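Local coordinates for biphenyl-2,3-diol 1,2-dioxygenase III-related protein (Vibrio cholerae, PDB 3EY8), which is of undetermined function but binds a metal ion and probably belongs with the dioxygenases and glyoxalases of the vicinal oxygen chelate superfamily, at residues B[64-67]-B[68-71]; B[89-93]-B[94-98]. The protein carries 9 engineered substitutions. All coordinates share one frame; numbering follows the deposited sequence.

Interaction 1: B[64-67]-B[68-71]; sequences PKAQ and NVRT. Engineered in segment 68-71: Thr71 (natural residue Val).
Lys65 and Val69 meet across a tight turn at residues 66-69 of the loop, the aliphatic stem of the lysine crossing the valine at about a right angle. CD of Lys65 lies 3.7 Å from CG2 of Val69, with CG and CE just behind. The same methyl is 3.6 Å from the carbonyl O of Ala66 and 4.3 Å from its CB, so the packed side converges on CG2 of Val69. With chi1 at 57° the CG of Lys65 sits between backbone N and carbonyl carbon, and the extended chain beyond it runs past the valine to place NZ in a salt bridge with Glu61.

The 5.4 Å between CA of Ala66 and CA of Val69 marks a beta turn, bridged by a water that donates to Gln67 O and accepts from Val69 N, each at 3.0 Å.

The other side is looser: Gln67 is exposed, and its amide, 84° from the plane of its neighbour Asn68, is not bonded to it, NE2 of Gln67 and OD1 of Asn68 being 3.6 Å apart. ND2 of Asn68 instead bonds to the backbone O of the engineered Thr71 of the second subunit.

This irregular segment lies between strands 51-57 and 75-79, which belong to different sheets, and packs on the second subunit, whose Ala74 touches Ala66 and whose Arg118 bonds to Lys65 O.

Interaction 2: B[89-93]-B[94-98]; sequences EYVEN and QGVVI. Engineered in segment 89-93: Glu89 (natural residue Lys), Tyr90 (natural residue His). Engineered in segment 94-98: Val97 (natural residue Thr).
Gln94 folds back over the helix end, laying its amide against the ring of Tyr90, an engineered residue. From the backbone outward, CB of Gln94 lies 3.5 Å from Val91 O, and its CG reaches Tyr90 O at 3.2 Å. A bend at chi2 (-48°) turns the chain back over the last turn; CD then sits near the same carbonyl and the tyrosine ring. At the tip, NE2 stands 3.5 Å above the ring plane of Tyr90, over its centre, with ring and amide planes 21° apart. That nitrogen also donates to Tyr90 O at 3.0 Å, with an N-H...O angle of 156°. The bond, nearly in the amide plane, would hold the amide's rotation over the ring. OE1 of Gln94 meets nothing nearer across the contact than Asn93 O, at 4.2 Å.

Behind this side chain the backbone closes in a Schellman motif. Gly95 N donates to Glu92 O at 2.8 Å, and the weak bond from Val96 N to Val91 O completes the pair; Val91 O also receives Gln94 N. Gly95 has positive phi, a backbone conformation that glycine, lacking a side chain, takes readily.

Beyond the turn, the CG1 methyls of Val91 and Val96 meet at 3.6 Å, and CD1 of Ile98 presses on CG of Glu92 at 3.4 Å.

Val91 and Val96 pack on Val31 of helix 21-32 and on Phe117 of strand 110-118, while Tyr90 OH bonds to Lys30 O; the turn thus joins the end of helix 84-93 to helix 21-32 and strand 110-118.

Overall arrangement
From the N terminus the chain first builds helix 21-32 and the sheet containing strands 10-18 and 51-57, then enters the connection holding interaction 1, a turn at the subunit interface. It continues through strand 75-79 and helix 84-93 to interaction 2, where residues 94-98 lead out of the helix toward strand 100-101. The two local contacts are in series, neither nested nor crossed. The centres of interactions 1 and 2 are about 30 Å apart, on opposite sides of the chain's centre. Interaction 1 thus lies in the link between the two sheets and at the subunit interface, whereas interaction 2 ties helix 84-93 to helix 21-32 and the second sheet.

Interaction 1: B[64-67]-B[68-71]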
loop_
_atom_site.group_PDB
_atom_site.type_symbol
_atom_site.label_atom_id
_atom_site.label_comp_id
_atom_site.label_asym_id
_atom_site.label_seq_id
_atom_site.Cartn_x
_atom_site.Cartn_y
_atom_site.Cartn_z
ATOM N N PRO B 64 15.673 -6.707 -1.443
ATOM C CA PRO B 64 15.551 -5.534 -2.309
ATOM C C PRO B 64 14.550 -4.555 -1.709
ATOM O O PRO B 64 13.736 -4.950 -0.862
ATOM C CB PRO B 64 14.973 -6.109 -3.609
ATOM C CG PRO B 64 14.573 -7.534 -3.305
ATOM C CD PRO B 64 14.739 -7.771 -1.837
ATOM N N LYS B 65 14.604 -3.306 -2.157
ATOM C CA LYS B 65 13.735 -2.259 -1.631
ATOM C C LYS B 65 13.333 -1.306 -2.750
ATOM O O LYS B 65 13.759 -1.472 -3.904
ATOM C CB LYS B 65 14.477 -1.487 -0.535
ATOM C CG LYS B 65 15.786 -0.887 -1.023
ATOM C CD LYS B 65 16.589 -0.240 0.096
ATOM C CE LYS B 65 17.711 0.607 -0.496
ATOM N NZ LYS B 65 18.647 1.112 0.546
ATOM N N ALA B 66 12.529 -0.297 -2.414
ATOM C CA ALA B 66 12.159 0.729 -3.389
ATOM C C ALA B 66 13.393 1.353 -4.032
ATOM O O ALA B 66 14.429 1.484 -3.385
ATOM C CB ALA B 66 11.304 1.810 -2.730
ATOM N N GLN B 67 13.290 1.750 -5.300
ATOM C CA GLN B 67 14.429 2.380 -5.964
ATOM C C GLN B 67 14.849 3.674 -5.259
ATOM O O GLN B 67 16.041 3.938 -5.062
ATOM C CB GLN B 67 14.130 2.669 -7.434
ATOM C CG GLN B 67 15.306 3.335 -8.147
ATOM C CD GLN B 67 15.001 3.677 -9.592
ATOM O OE1 GLN B 67 14.715 2.798 -10.402
ATOM N NE2 GLN B 67 15.059 4.959 -9.920
ATOM N N ASN B 68 13.859 4.476 -4.886
ATOM C CA ASN B 68 14.097 5.766 -4.259
ATOM C C ASN B 68 13.435 5.779 -2.894
ATOM O O ASN B 68 12.334 6.297 -2.736
ATOM C CB ASN B 68 13.528 6.890 -5.131
ATOM C CG ASN B 68 14.119 6.897 -6.527
ATOM O OD1 ASN B 68 15.306 6.613 -6.714
ATOM N ND2 ASN B 68 13.295 7.212 -7.518
ATOM N N VAL B 69 14.102 5.169 -1.918
ATOM C CA VAL B 69 13.574 5.094 -0.562
ATOM C C VAL B 69 13.376 6.511 -0.043
ATOM O O VAL B 69 14.228 7.373 -0.246
ATOM C CB VAL B 69 14.531 4.302 0.348
ATOM C CG1 VAL B 69 14.203 4.518 1.814
ATOM C CG2 VAL B 69 14.485 2.819 -0.021
ATOM N N ARG B 70 12.240 6.760 0.597
ATOM C CA ARG B 70 11.932 8.107 1.070
ATOM C C ARG B 70 11.000 8.061 2.269
ATOM O O ARG B 70 9.878 7.544 2.176
ATOM C CB ARG B 70 11.295 8.935 -0.049
ATOM C CG ARG B 70 11.156 10.418 0.274
ATOM C CD ARG B 70 12.521 11.104 0.238
ATOM N NE ARG B 70 12.414 12.551 0.422
ATOM C CZ ARG B 70 12.599 13.168 1.585
ATOM N NH1 ARG B 70 12.899 12.466 2.670
ATOM N NH2 ARG B 70 12.483 14.487 1.664
ATOM N N THR B 71 11.449 8.596 3.401
ATOM C CA THR B 71 10.564 8.706 4.551
ATOM C C THR B 71 9.447 9.702 4.225
ATOM O O THR B 71 9.680 10.692 3.547
ATOM C CB THR B 71 11.304 9.147 5.836
ATOM O OG1 THR B 71 11.847 10.461 5.657
ATOM C CG2 THR B 71 12.432 8.153 6.185
HETATM O O HOH W 1 16.943 4.366 -2.283
#

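Interaction 2: B[89-93]-B[94-98]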
loop_
_atom_site.group_PDB
_atom_site.type_symbol
_atom_site.label_atom_id
_atom_site.label_comp_id
_atom_site.label_asym_id
_atom_site.label_seq_id
_atom_site.Cartn_x
_atom_site.Cartn_y
_atom_site.Cartn_z
ATOM N N GLU B 89 -12.877 11.376 16.874
ATOM C CA GLU B 89 -12.750 11.795 18.268
ATOM C C GLU B 89 -11.576 11.079 18.927
ATOM O O GLU B 89 -10.791 11.688 19.648
ATOM C CB GLU B 89 -14.041 11.525 19.042
ATOM C CG GLU B 89 -14.057 12.127 20.437
ATOM C CD GLU B 89 -15.306 11.765 21.220
ATOM O OE1 GLU B 89 -15.997 10.798 20.837
ATOM O OE2 GLU B 89 -15.593 12.444 22.228
ATOM N N TYR B 90 -11.454 9.779 18.670
ATOM C CA TYR B 90 -10.373 8.990 19.244
ATOM C C TYR B 90 -9.009 9.500 18.796
ATOM O O TYR B 90 -8.103 9.697 19.608
ATOM C CB TYR B 90 -10.514 7.508 18.871
ATOM C CG TYR B 90 -9.386 6.671 19.428
ATOM C CD1 TYR B 90 -9.469 6.124 20.702
ATOM C CD2 TYR B 90 -8.219 6.460 18.698
ATOM C CE1 TYR B 90 -8.436 5.375 21.224
ATOM C CE2 TYR B 90 -7.177 5.712 19.217
ATOM C CZ TYR B 90 -7.295 5.170 20.484
ATOM O OH TYR B 90 -6.267 4.424 21.021
ATOM N N VAL B 91 -8.856 9.703 17.492
ATOM C CA VAL B 91 -7.583 10.153 16.965
ATOM C C VAL B 91 -7.208 11.520 17.547
ATOM O O VAL B 91 -6.088 11.716 18.016
ATOM C CB VAL B 91 -7.594 10.180 15.427
ATOM C CG1 VAL B 91 -6.341 10.866 14.905
ATOM C CG2 VAL B 91 -7.693 8.753 14.888
ATOM N N GLU B 92 -8.144 12.463 17.527
ATOM C CA GLU B 92 -7.901 13.768 18.139
ATOM C C GLU B 92 -7.546 13.649 19.616
ATOM O O GLU B 92 -6.718 14.403 20.126
ATOM C CB GLU B 92 -9.117 14.680 17.986
ATOM C CG GLU B 92 -9.237 15.307 16.623
ATOM C CD GLU B 92 -10.125 16.534 16.635
ATOM O OE1 GLU B 92 -10.993 16.636 17.526
ATOM O OE2 GLU B 92 -9.951 17.391 15.748
ATOM N N ASN B 93 -8.179 12.703 20.301
ATOM C CA ASN B 93 -7.917 12.488 21.719
ATOM C C ASN B 93 -6.508 11.975 21.992
ATOM O O ASN B 93 -6.047 11.995 23.129
ATOM C CB ASN B 93 -8.957 11.545 22.320
ATOM C CG ASN B 93 -10.289 12.228 22.567
ATOM O OD1 ASN B 93 -10.453 13.416 22.289
ATOM N ND2 ASN B 93 -11.253 11.475 23.090
ATOM N N GLN B 94 -5.820 11.514 20.951
ATOM C CA GLN B 94 -4.425 11.111 21.103
ATOM C C GLN B 94 -3.492 12.294 20.838
ATOM O O GLN B 94 -2.272 12.159 20.898
ATOM C CB GLN B 94 -4.084 9.924 20.194
ATOM C CG GLN B 94 -5.110 8.803 20.246
ATOM C CD GLN B 94 -5.493 8.419 21.667
ATOM O OE1 GLN B 94 -4.636 8.096 22.491
ATOM N NE2 GLN B 94 -6.790 8.444 21.955
ATOM N N GLY B 95 -4.074 13.456 20.557
ATOM C CA GLY B 95 -3.297 14.670 20.356
ATOM C C GLY B 95 -2.922 14.881 18.903
ATOM O O GLY B 95 -2.084 15.725 18.576
ATOM N N VAL B 96 -3.555 14.111 18.027
ATOM C CA VAL B 96 -3.268 14.159 16.596
ATOM C C VAL B 96 -4.158 15.154 15.862
ATOM O O VAL B 96 -5.373 15.185 16.057
ATOM C CB VAL B 96 -3.405 12.757 15.962
ATOM C CG1 VAL B 96 -3.341 12.832 14.437
ATOM C CG2 VAL B 96 -2.315 11.842 16.492
ATOM N N VAL B 97 -3.538 15.971 15.016
ATOM C CA VAL B 97 -4.252 17.003 14.274
ATOM C C VAL B 97 -4.918 16.418 13.037
ATOM O O VAL B 97 -4.248 15.888 12.142
ATOM C CB VAL B 97 -3.316 18.163 13.874
ATOM C CG1 VAL B 97 -4.015 19.121 12.926
ATOM C CG2 VAL B 97 -2.832 18.903 15.126
ATOM N N ILE B 98 -6.242 16.508 12.991
ATOM C CA ILE B 98 -6.983 16.075 11.812
ATOM C C ILE B 98 -6.979 17.209 10.806
ATOM O O ILE B 98 -7.458 18.308 11.083
ATOM C CB ILE B 98 -8.412 15.657 12.169
ATOM C CG1 ILE B 98 -8.367 14.446 13.111
ATOM C CG2 ILE B 98 -9.216 15.353 10.900
ATOM C CD1 ILE B 98 -9.721 13.948 13.535
HETATM O O HOH W 2 -7.671 18.069 14.918
#